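Local atomic coordinates of glycosyl hydrolase family 62 protein (Coprinopsis cinerea, PDB entry 5B6T), a protein that is an alpha-L-arabinofuranosidase of glycoside hydrolase family 62 that probably removes arabinofuranose side groups from arabinoxylan. Residues L155-S167 with P181-E195. Numbering follows the deposited sequence.
Sequences LFSSDDNGHLYRS and PVIAMQDSNKNRLFE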
ATOM      1  N   LEU A 155      -4.959 -10.813  -7.211  1.00  7.19           N
ATOM      2  CA  LEU A 155      -5.125 -10.359  -5.844  1.00  7.35           C
ATOM      3  C   LEU A 155      -3.969 -10.900  -5.009  1.00  7.33           C
ATOM      4  O   LEU A 155      -3.827 -12.123  -4.803  1.00  7.48           O
ATOM      5  CB  LEU A 155      -6.483 -10.831  -5.301  1.00  7.75           C
ATOM      6  CG  LEU A 155      -6.757 -10.547  -3.813  1.00  8.02           C
ATOM      7  CD1 LEU A 155      -6.725  -9.054  -3.502  1.00  8.63           C
ATOM      8  CD2 LEU A 155      -8.082 -11.138  -3.374  1.00  8.40           C
ATOM      9  N   PHE A 156      -3.114  -9.985  -4.582  1.00  6.77           N
ATOM     10  CA  PHE A 156      -1.973 -10.312  -3.753  1.00  6.80           C
ATOM     11  C   PHE A 156      -2.283 -10.068  -2.285  1.00  6.89           C
ATOM     12  O   PHE A 156      -3.041  -9.175  -1.926  1.00  6.94           O
ATOM     13  CB  PHE A 156      -0.757  -9.449  -4.130  1.00  6.74           C
ATOM     14  CG  PHE A 156      -0.171  -9.759  -5.483  1.00  6.67           C
ATOM     15  CD1 PHE A 156      -0.697  -9.205  -6.672  1.00  6.69           C
ATOM     16  CD2 PHE A 156       0.913 -10.597  -5.572  1.00  6.91           C
ATOM     17  CE1 PHE A 156      -0.118  -9.502  -7.896  1.00  6.92           C
ATOM     18  CE2 PHE A 156       1.485 -10.877  -6.789  1.00  6.96           C
ATOM     19  CZ  PHE A 156       0.974 -10.332  -7.946  1.00  6.99           C
ATOM     20  N   SER A 157      -1.614 -10.818  -1.422  1.00  6.79           N
ATOM     21  CA  SER A 157      -1.726 -10.648   0.012  1.00  7.08           C
ATOM     22  C   SER A 157      -0.500 -11.272   0.704  1.00  7.25           C
ATOM     23  O   SER A 157       0.219 -12.104   0.127  1.00  6.71           O
ATOM     24  CB  SER A 157      -3.058 -11.252   0.505  1.00  7.11           C
ATOM     25  OG  SER A 157      -3.075 -12.666   0.403  1.00  7.75           O
ATOM     26  N   SER A 158      -0.294 -10.865   1.955  1.00  7.44           N
ATOM     27  CA  SER A 158       0.800 -11.319   2.785  1.00  8.28           C
ATOM     28  C   SER A 158       0.330 -11.998   4.066  1.00  8.03           C
ATOM     29  O   SER A 158      -0.813 -11.867   4.458  1.00  7.53           O
ATOM     30  CB  SER A 158       1.661 -10.100   3.157  1.00  9.19           C
ATOM     31  OG  SER A 158       2.250  -9.566   2.008  1.00 11.38           O
ATOM     32  N   ASP A 159       1.242 -12.724   4.738  1.00  8.12           N
ATOM     33  CA  ASP A 159       0.883 -13.338   6.000  1.00  7.78           C
ATOM     34  C   ASP A 159       1.760 -12.950   7.185  1.00  8.18           C
ATOM     35  O   ASP A 159       1.658 -13.570   8.237  1.00  7.74           O
ATOM     36  CB  ASP A 159       0.800 -14.867   5.872  1.00  7.97           C
ATOM     37  CG  ASP A 159       2.097 -15.510   5.439  1.00  7.82           C
ATOM     38  OD1 ASP A 159       3.138 -14.824   5.319  1.00  8.17           O
ATOM     39  OD2 ASP A 159       2.078 -16.755   5.284  1.00  8.58           O
ATOM     40  N   ASP A 160       2.623 -11.951   7.027  1.00  7.91           N
ATOM     41  CA  ASP A 160       3.611 -11.617   8.061  1.00  8.54           C
ATOM     42  C   ASP A 160       4.453 -12.835   8.451  1.00  8.60           C
ATOM     43  O   ASP A 160       4.985 -12.895   9.565  1.00  9.41           O
ATOM     44  CB  ASP A 160       2.915 -11.073   9.322  1.00  9.25           C
ATOM     45  CG  ASP A 160       2.435  -9.649   9.182  1.00 10.13           C
ATOM     46  OD1 ASP A 160       2.908  -8.943   8.227  1.00 10.43           O
ATOM     47  OD2 ASP A 160       1.613  -9.214  10.050  1.00 10.31           O
ATOM     48  N   ASN A 161       4.564 -13.789   7.537  1.00  8.21           N
ATOM     49  CA  ASN A 161       5.326 -15.016   7.781  1.00  8.24           C
ATOM     50  C   ASN A 161       6.172 -15.401   6.600  1.00  8.05           C
ATOM     51  O   ASN A 161       6.575 -16.560   6.474  1.00  8.17           O
ATOM     52  CB  ASN A 161       4.420 -16.197   8.159  1.00  8.22           C
ATOM     53  CG  ASN A 161       5.175 -17.266   8.935  1.00  8.09           C
ATOM     54  OD1 ASN A 161       6.043 -16.965   9.755  1.00  8.73           O
ATOM     55  ND2 ASN A 161       4.837 -18.541   8.666  1.00  7.71           N
ATOM     56  N   GLY A 162       6.482 -14.423   5.753  1.00  7.99           N
ATOM     57  CA  GLY A 162       7.415 -14.676   4.682  1.00  7.85           C
ATOM     58  C   GLY A 162       6.818 -15.236   3.414  1.00  8.16           C
ATOM     59  O   GLY A 162       7.577 -15.717   2.567  1.00  8.92           O
ATOM     60  N   HIS A 163       5.489 -15.148   3.233  1.00  7.83           N
ATOM     61  CA  HIS A 163       4.865 -15.586   1.990  1.00  8.19           C
ATOM     62  C   HIS A 163       4.103 -14.448   1.378  1.00  7.84           C
ATOM     63  O   HIS A 163       3.431 -13.708   2.080  1.00  8.47           O
ATOM     64  CB  HIS A 163       3.902 -16.751   2.220  1.00  8.48           C
ATOM     65  CG  HIS A 163       4.522 -17.873   2.986  1.00  8.92           C
ATOM     66  ND1 HIS A 163       4.273 -18.081   4.324  1.00  8.83           N
ATOM     67  CD2 HIS A 163       5.404 -18.826   2.611  1.00  9.63           C
ATOM     68  CE1 HIS A 163       5.026 -19.080   4.757  1.00  9.41           C
ATOM     69  NE2 HIS A 163       5.698 -19.568   3.726  1.00  9.49           N
ATOM     70  N   LEU A 164       4.229 -14.315   0.066  1.00  7.39           N
ATOM     71  CA  LEU A 164       3.387 -13.451  -0.747  1.00  7.23           C
ATOM     72  C   LEU A 164       2.503 -14.354  -1.587  1.00  7.23           C
ATOM     73  O   LEU A 164       2.999 -15.188  -2.343  1.00  7.83           O
ATOM     74  CB  LEU A 164       4.246 -12.586  -1.671  1.00  7.38           C
ATOM     75  CG  LEU A 164       3.491 -11.686  -2.663  1.00  7.44           C
ATOM     76  CD1 LEU A 164       2.706 -10.579  -1.964  1.00  7.76           C
ATOM     77  CD2 LEU A 164       4.473 -11.076  -3.646  1.00  7.84           C
ATOM     78  N   TYR A 165       1.199 -14.193  -1.454  1.00  6.94           N
ATOM     79  CA  TYR A 165       0.220 -15.009  -2.168  1.00  6.84           C
ATOM     80  C   TYR A 165      -0.406 -14.246  -3.326  1.00  7.05           C
ATOM     81  O   TYR A 165      -0.525 -12.999  -3.285  1.00  6.89           O
ATOM     82  CB  TYR A 165      -0.912 -15.437  -1.239  1.00  6.79           C
ATOM     83  CG  TYR A 165      -0.437 -16.178  -0.016  1.00  6.81           C
ATOM     84  CD1 TYR A 165      -0.201 -17.528  -0.064  1.00  6.90           C
ATOM     85  CD2 TYR A 165      -0.249 -15.526   1.196  1.00  6.95           C
ATOM     86  CE1 TYR A 165       0.268 -18.203   1.046  1.00  6.86           C
ATOM     87  CE2 TYR A 165       0.231 -16.195   2.324  1.00  6.98           C
ATOM     88  CZ  TYR A 165       0.480 -17.540   2.238  1.00  7.21           C
ATOM     89  OH  TYR A 165       0.907 -18.238   3.347  1.00  8.03           O
ATOM     90  N   ARG A 166      -0.850 -15.007  -4.327  1.00  7.25           N
ATOM     91  CA  ARG A 166      -1.501 -14.427  -5.499  1.00  7.61           C
ATOM     92  C   ARG A 166      -2.636 -15.330  -6.023  1.00  7.69           C
ATOM     93  O   ARG A 166      -2.388 -16.506  -6.320  1.00  7.88           O
ATOM     94  CB  ARG A 166      -0.482 -14.209  -6.601  1.00  7.84           C
ATOM     95  CG  ARG A 166      -1.010 -13.467  -7.825  1.00  7.92           C
ATOM     96  CD  ARG A 166      -0.091 -13.475  -9.030  1.00  8.03           C
ATOM     97  NE  ARG A 166       0.202 -14.839  -9.491  1.00  8.11           N
ATOM     98  CZ  ARG A 166      -0.613 -15.573 -10.238  1.00  8.75           C
ATOM     99  NH1 ARG A 166      -1.768 -15.101 -10.645  1.00  9.21           N
ATOM    100  NH2 ARG A 166      -0.257 -16.799 -10.576  1.00  9.62           N
ATOM    101  N   SER A 167      -3.855 -14.780  -6.086  1.00  7.43           N
ATOM    102  CA  SER A 167      -5.001 -15.412  -6.762  1.00  8.21           C
ATOM    103  C   SER A 167      -5.282 -14.654  -8.026  1.00  8.35           C
ATOM    104  O   SER A 167      -4.865 -13.491  -8.203  1.00  8.31           O
ATOM    105  CB  SER A 167      -6.262 -15.387  -5.894  1.00  8.09           C
ATOM    106  OG  SER A 167      -6.134 -16.235  -4.763  1.00  8.28           O
ATOM    107  N   PRO A 181      -5.140 -19.174  -3.923  1.00  8.58           N
ATOM    108  CA  PRO A 181      -3.843 -18.533  -4.168  1.00  8.69           C
ATOM    109  C   PRO A 181      -2.688 -19.502  -4.366  1.00  8.67           C
ATOM    110  O   PRO A 181      -2.707 -20.619  -3.839  1.00  9.04           O
ATOM    111  CB  PRO A 181      -3.599 -17.697  -2.903  1.00  8.70           C
ATOM    112  CG  PRO A 181      -4.871 -17.728  -2.139  1.00  9.14           C
ATOM    113  CD  PRO A 181      -5.629 -18.928  -2.563  1.00  8.83           C
ATOM    114  N   VAL A 182      -1.685 -19.057  -5.129  1.00  8.52           N
ATOM    115  CA  VAL A 182      -0.364 -19.716  -5.163  1.00  8.76           C
ATOM    116  C   VAL A 182       0.590 -18.857  -4.333  1.00  9.07           C
ATOM    117  O   VAL A 182       0.295 -17.703  -4.028  1.00  9.42           O
ATOM    118  CB  VAL A 182       0.186 -19.925  -6.603  1.00  9.28           C
ATOM    119  CG1 VAL A 182      -0.759 -20.833  -7.392  1.00  9.74           C
ATOM    120  CG2 VAL A 182       0.424 -18.600  -7.306  1.00  9.58           C
ATOM    121  N   ILE A 183       1.711 -19.419  -3.936  1.00  9.13           N
ATOM    122  CA  ILE A 183       2.771 -18.643  -3.284  1.00  9.43           C
ATOM    123  C   ILE A 183       3.578 -18.022  -4.423  1.00  9.75           C
ATOM    124  O   ILE A 183       4.261 -18.722  -5.202  1.00 10.85           O
ATOM    125  CB  ILE A 183       3.639 -19.511  -2.325  1.00 10.12           C
ATOM    126  CG1 ILE A 183       2.793 -19.910  -1.095  1.00 10.62           C
ATOM    127  CG2 ILE A 183       4.865 -18.713  -1.888  1.00 10.37           C
ATOM    128  CD1 ILE A 183       3.350 -21.008  -0.204  1.00 11.16           C
ATOM    129  N   ALA A 184       3.421 -16.717  -4.599  1.00  8.92           N
ATOM    130  CA  ALA A 184       4.145 -15.979  -5.623  1.00  9.02           C
ATOM    131  C   ALA A 184       5.630 -15.752  -5.286  1.00  9.33           C
ATOM    132  O   ALA A 184       6.479 -15.643  -6.185  1.00  9.75           O
ATOM    133  CB  ALA A 184       3.476 -14.639  -5.843  1.00  9.15           C
ATOM    134  N   MET A 185       5.922 -15.612  -4.002  1.00  9.38           N
ATOM    135  CA  MET A 185       7.278 -15.410  -3.519  1.00 10.20           C
ATOM    136  C   MET A 185       7.312 -15.807  -2.049  1.00  9.53           C
ATOM    137  O   MET A 185       6.315 -15.660  -1.320  1.00  8.54           O
ATOM    138  CB  MET A 185       7.722 -13.942  -3.663  1.00 11.66           C
ATOM    139  CG  MET A 185       9.195 -13.756  -3.362  1.00 12.92           C
ATOM    140  SD  MET A 185       9.684 -12.040  -3.621  1.00 14.80           S
ATOM    141  CE  MET A 185       9.889 -12.028  -5.384  1.00 13.96           C
ATOM    142  N   GLN A 186       8.454 -16.303  -1.612  1.00  9.70           N
ATOM    143  CA  GLN A 186       8.626 -16.650  -0.212  1.00 10.70           C
ATOM    144  C   GLN A 186      10.052 -16.553   0.234  1.00 10.48           C
ATOM    145  O   GLN A 186      10.982 -16.580  -0.592  1.00 10.20           O
ATOM    146  CB  GLN A 186       8.064 -18.028   0.093  1.00 12.46           C
ATOM    147  CG  GLN A 186       8.754 -19.156  -0.607  1.00 13.68           C
ATOM    148  CD  GLN A 186       7.941 -20.429  -0.496  1.00 16.94           C
ATOM    149  OE1 GLN A 186       7.387 -20.734   0.550  1.00 18.95           O
ATOM    150  NE2 GLN A 186       7.797 -21.129  -1.609  1.00 20.95           N
ATOM    151  N   ASP A 187      10.212 -16.369   1.543  1.00 10.19           N
ATOM    152  CA  ASP A 187      11.523 -16.424   2.175  1.00  9.91           C
ATOM    153  C   ASP A 187      11.405 -17.177   3.483  1.00 10.40           C
ATOM    154  O   ASP A 187      10.451 -16.974   4.219  1.00  9.93           O
ATOM    155  CB  ASP A 187      12.065 -15.018   2.436  1.00  9.93           C
ATOM    156  CG  ASP A 187      13.584 -14.981   2.534  1.00 10.51           C
ATOM    157  OD1 ASP A 187      14.135 -15.447   3.553  1.00 10.52           O
ATOM    158  OD2 ASP A 187      14.241 -14.495   1.595  1.00 11.05           O
ATOM    159  N   SER A 188      12.378 -18.042   3.780  1.00 10.95           N
ATOM    160  CA  SER A 188      12.389 -18.724   5.078  1.00 11.61           C
ATOM    161  C   SER A 188      12.592 -17.767   6.259  1.00 11.49           C
ATOM    162  O   SER A 188      12.218 -18.104   7.383  1.00 12.12           O
ATOM    163  CB  SER A 188      13.488 -19.785   5.107  1.00 13.04           C
ATOM    164  OG  SER A 188      14.751 -19.161   4.895  1.00 15.47           O
ATOM    165  N   ASN A 189      13.145 -16.577   6.010  1.00 10.43           N
ATOM    166  CA  ASN A 189      13.207 -15.537   7.025  1.00 10.49           C
ATOM    167  C   ASN A 189      12.079 -14.535   6.777  1.00  9.67           C
ATOM    168  O   ASN A 189      12.143 -13.727   5.833  1.00  9.40           O
ATOM    169  CB  ASN A 189      14.574 -14.836   6.988  1.00 10.59           C
ATOM    170  CG  ASN A 189      14.686 -13.726   8.009  1.00 11.16           C
ATOM    171  OD1 ASN A 189      13.749 -13.424   8.724  1.00 10.71           O
ATOM    172  ND2 ASN A 189      15.842 -13.089   8.065  1.00 12.36           N
ATOM    173  N   LYS A 190      11.037 -14.612   7.597  1.00  9.89           N
ATOM    174  CA  LYS A 190       9.877 -13.743   7.414  1.00  9.76           C
ATOM    175  C   LYS A 190      10.239 -12.262   7.381  1.00  9.91           C
ATOM    176  O   LYS A 190       9.558 -11.479   6.697  1.00  9.83           O
ATOM    177  CB  LYS A 190       8.811 -14.008   8.476  1.00 10.30           C
ATOM    178  CG  LYS A 190       9.243 -13.636   9.877  1.00 10.71           C
ATOM    179  CD  LYS A 190       8.183 -14.029  10.916  1.00 12.02           C
ATOM    180  CE  LYS A 190       8.548 -13.531  12.302  1.00 13.03           C
ATOM    181  NZ  LYS A 190       7.478 -13.838  13.300  1.00 14.44           N
ATOM    182  N   ASN A 191      11.295 -11.862   8.065  1.00 10.28           N
ATOM    183  CA  ASN A 191      11.682 -10.450   8.077  1.00 10.87           C
ATOM    184  C   ASN A 191      12.127  -9.956   6.698  1.00 10.02           C
ATOM    185  O   ASN A 191      12.025  -8.788   6.431  1.00  9.69           O
ATOM    186  CB  ASN A 191      12.788 -10.217   9.096  1.00 11.73           C
ATOM    187  CG  ASN A 191      12.263 -10.151  10.529  1.00 13.49           C
ATOM    188  OD1 ASN A 191      11.088 -10.325  10.789  1.00 15.02           O
ATOM    189  ND2 ASN A 191      13.159  -9.860  11.454  1.00 16.94           N
ATOM    190  N   ARG A 192      12.609 -10.844   5.842  1.00  9.64           N
ATOM    191  CA  ARG A 192      13.065 -10.465   4.507  1.00  9.47           C
ATOM    192  C   ARG A 192      11.908 -10.209   3.540  1.00  8.96           C
ATOM    193  O   ARG A 192      12.090  -9.530   2.529  1.00  8.93           O
ATOM    194  CB  ARG A 192      13.972 -11.539   3.912  1.00  9.69           C
ATOM    195  CG  ARG A 192      15.288 -11.724   4.629  1.00 10.61           C
ATOM    196  CD  ARG A 192      16.248 -10.602   4.318  1.00 11.10           C
ATOM    197  NE  ARG A 192      16.748 -10.671   2.945  1.00 11.60           N
ATOM    198  CZ  ARG A 192      17.615  -9.823   2.374  1.00 12.03           C
ATOM    199  NH1 ARG A 192      18.099  -8.753   3.022  1.00 11.73           N
ATOM    200  NH2 ARG A 192      17.964 -10.058   1.114  1.00 11.78           N
ATOM    201  N   LEU A 193      10.718 -10.719   3.856  1.00  7.97           N
ATOM    202  CA  LEU A 193       9.561 -10.598   2.956  1.00  8.38           C
ATOM    203  C   LEU A 193       8.322 -10.515   3.835  1.00  8.43           C
ATOM    204  O   LEU A 193       7.534 -11.459   3.962  1.00  8.32           O
ATOM    205  CB  LEU A 193       9.523 -11.783   1.999  1.00  8.73           C
ATOM    206  CG  LEU A 193       8.616 -11.628   0.781  1.00  9.44           C
ATOM    207  CD1 LEU A 193       9.239 -10.705  -0.252  1.00  9.96           C
ATOM    208  CD2 LEU A 193       8.293 -12.983   0.164  1.00  9.88           C
ATOM    209  N   PHE A 194       8.175  -9.362   4.485  1.00  8.16           N
ATOM    210  CA  PHE A 194       7.302  -9.288   5.654  1.00  8.30           C
ATOM    211  C   PHE A 194       5.861  -8.923   5.340  1.00  7.88           C
ATOM    212  O   PHE A 194       4.951  -9.689   5.642  1.00  8.16           O
ATOM    213  CB  PHE A 194       7.898  -8.369   6.713  1.00  8.16           C
ATOM    214  CG  PHE A 194       7.214  -8.489   8.046  1.00  9.17           C
ATOM    215  CD1 PHE A 194       7.268  -9.678   8.761  1.00  9.24           C
ATOM    216  CD2 PHE A 194       6.534  -7.428   8.587  1.00  9.32           C
ATOM    217  CE1 PHE A 194       6.613  -9.793   9.981  1.00  9.71           C
ATOM    218  CE2 PHE A 194       5.900  -7.531   9.815  1.00  9.60           C
ATOM    219  CZ  PHE A 194       5.927  -8.715  10.507  1.00  9.69           C
ATOM    220  N   GLU A 195       5.622  -7.763   4.748  1.00  7.68           N
ATOM    221  CA  GLU A 195       4.239  -7.386   4.410  1.00  8.09           C
ATOM    222  C   GLU A 195       4.253  -6.237   3.403  1.00  7.69           C
ATOM    223  O   GLU A 195       5.315  -5.913   2.851  1.00  7.75           O
ATOM    224  CB  GLU A 195       3.487  -6.994   5.688  1.00  8.15           C
ATOM    225  CG  GLU A 195       4.086  -5.805   6.433  1.00  8.67           C
ATOM    226  CD  GLU A 195       3.549  -5.577   7.833  1.00  9.60           C
ATOM    227  OE1 GLU A 195       2.660  -6.276   8.328  1.00  9.60           O
ATOM    228  OE2 GLU A 195       4.003  -4.625   8.517  1.00 10.81           O
TER
HETATM  229  O   HOH W   1       4.592 -12.242   4.641  1.00  8.45           O
HETATM  230  O   HOH W   2       4.786 -13.589  12.169  1.00 12.62           O
HETATM  231  O   HOH W   3       0.418  -6.736  10.252  1.00 25.80           O
HETATM  232  O   HOH W   4       8.596 -18.273   5.778  1.00 12.45           O
HETATM  233  O   HOH W   5       7.187 -21.811   3.305  1.00 27.16           O
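Asp160 lays its carboxylate flat over one face of the Phe194 ring, the two planes only 8° apart, with OD1 3.6 Å above the ring and displaced toward its rim. CG of Asp160 stands beside its own backbone N (chi1 -76°), which turns the acid to Glu195 as well: Asp160 OD1 lies 2.7 Å from Glu195 OE1, with the carboxylates turned 56° against each other. A water donates to both Asp160 OD2 and Glu195 OE1. With an alanine in place of Phe194, the Asp160 carboxylate would probably lose the flat surface it stacks on and be freer to swing away from Glu195. The other oxygen of Glu195, OE2, forms a salt bridge with Arg221.

Farther along the contact, Gln186 OE1 meets the edge of the His163 ring, 3.4 Å from His163 CD2, the amide steeply inclined to the ring. At the opposite side of that ring, His163 ND1 gives an in-plane hydrogen bond to the syn lone pair of Asp159 OD2, which also receives Tyr165 OH from above the carboxylate plane. Tyr165 runs alongside Ile183, Tyr165 CE1 3.7 Å from Ile183 CG1.

Strands 163-170 and 182-186 pair antiparallel, Leu164 N bonding Met185 O at 2.8 Å, almost straight. Two residues, Ala184 and Met185, stand opposite the single Leu164, whose O accepts from Ala184 N and, weakly, from Met185 N. This classic beta bulge lies in the outer hairpin of a four-stranded antiparallel blade of the five-bladed beta-propeller characteristic of GH62; the side chain of Glu195 lies about 3 Å from the bound lead ion.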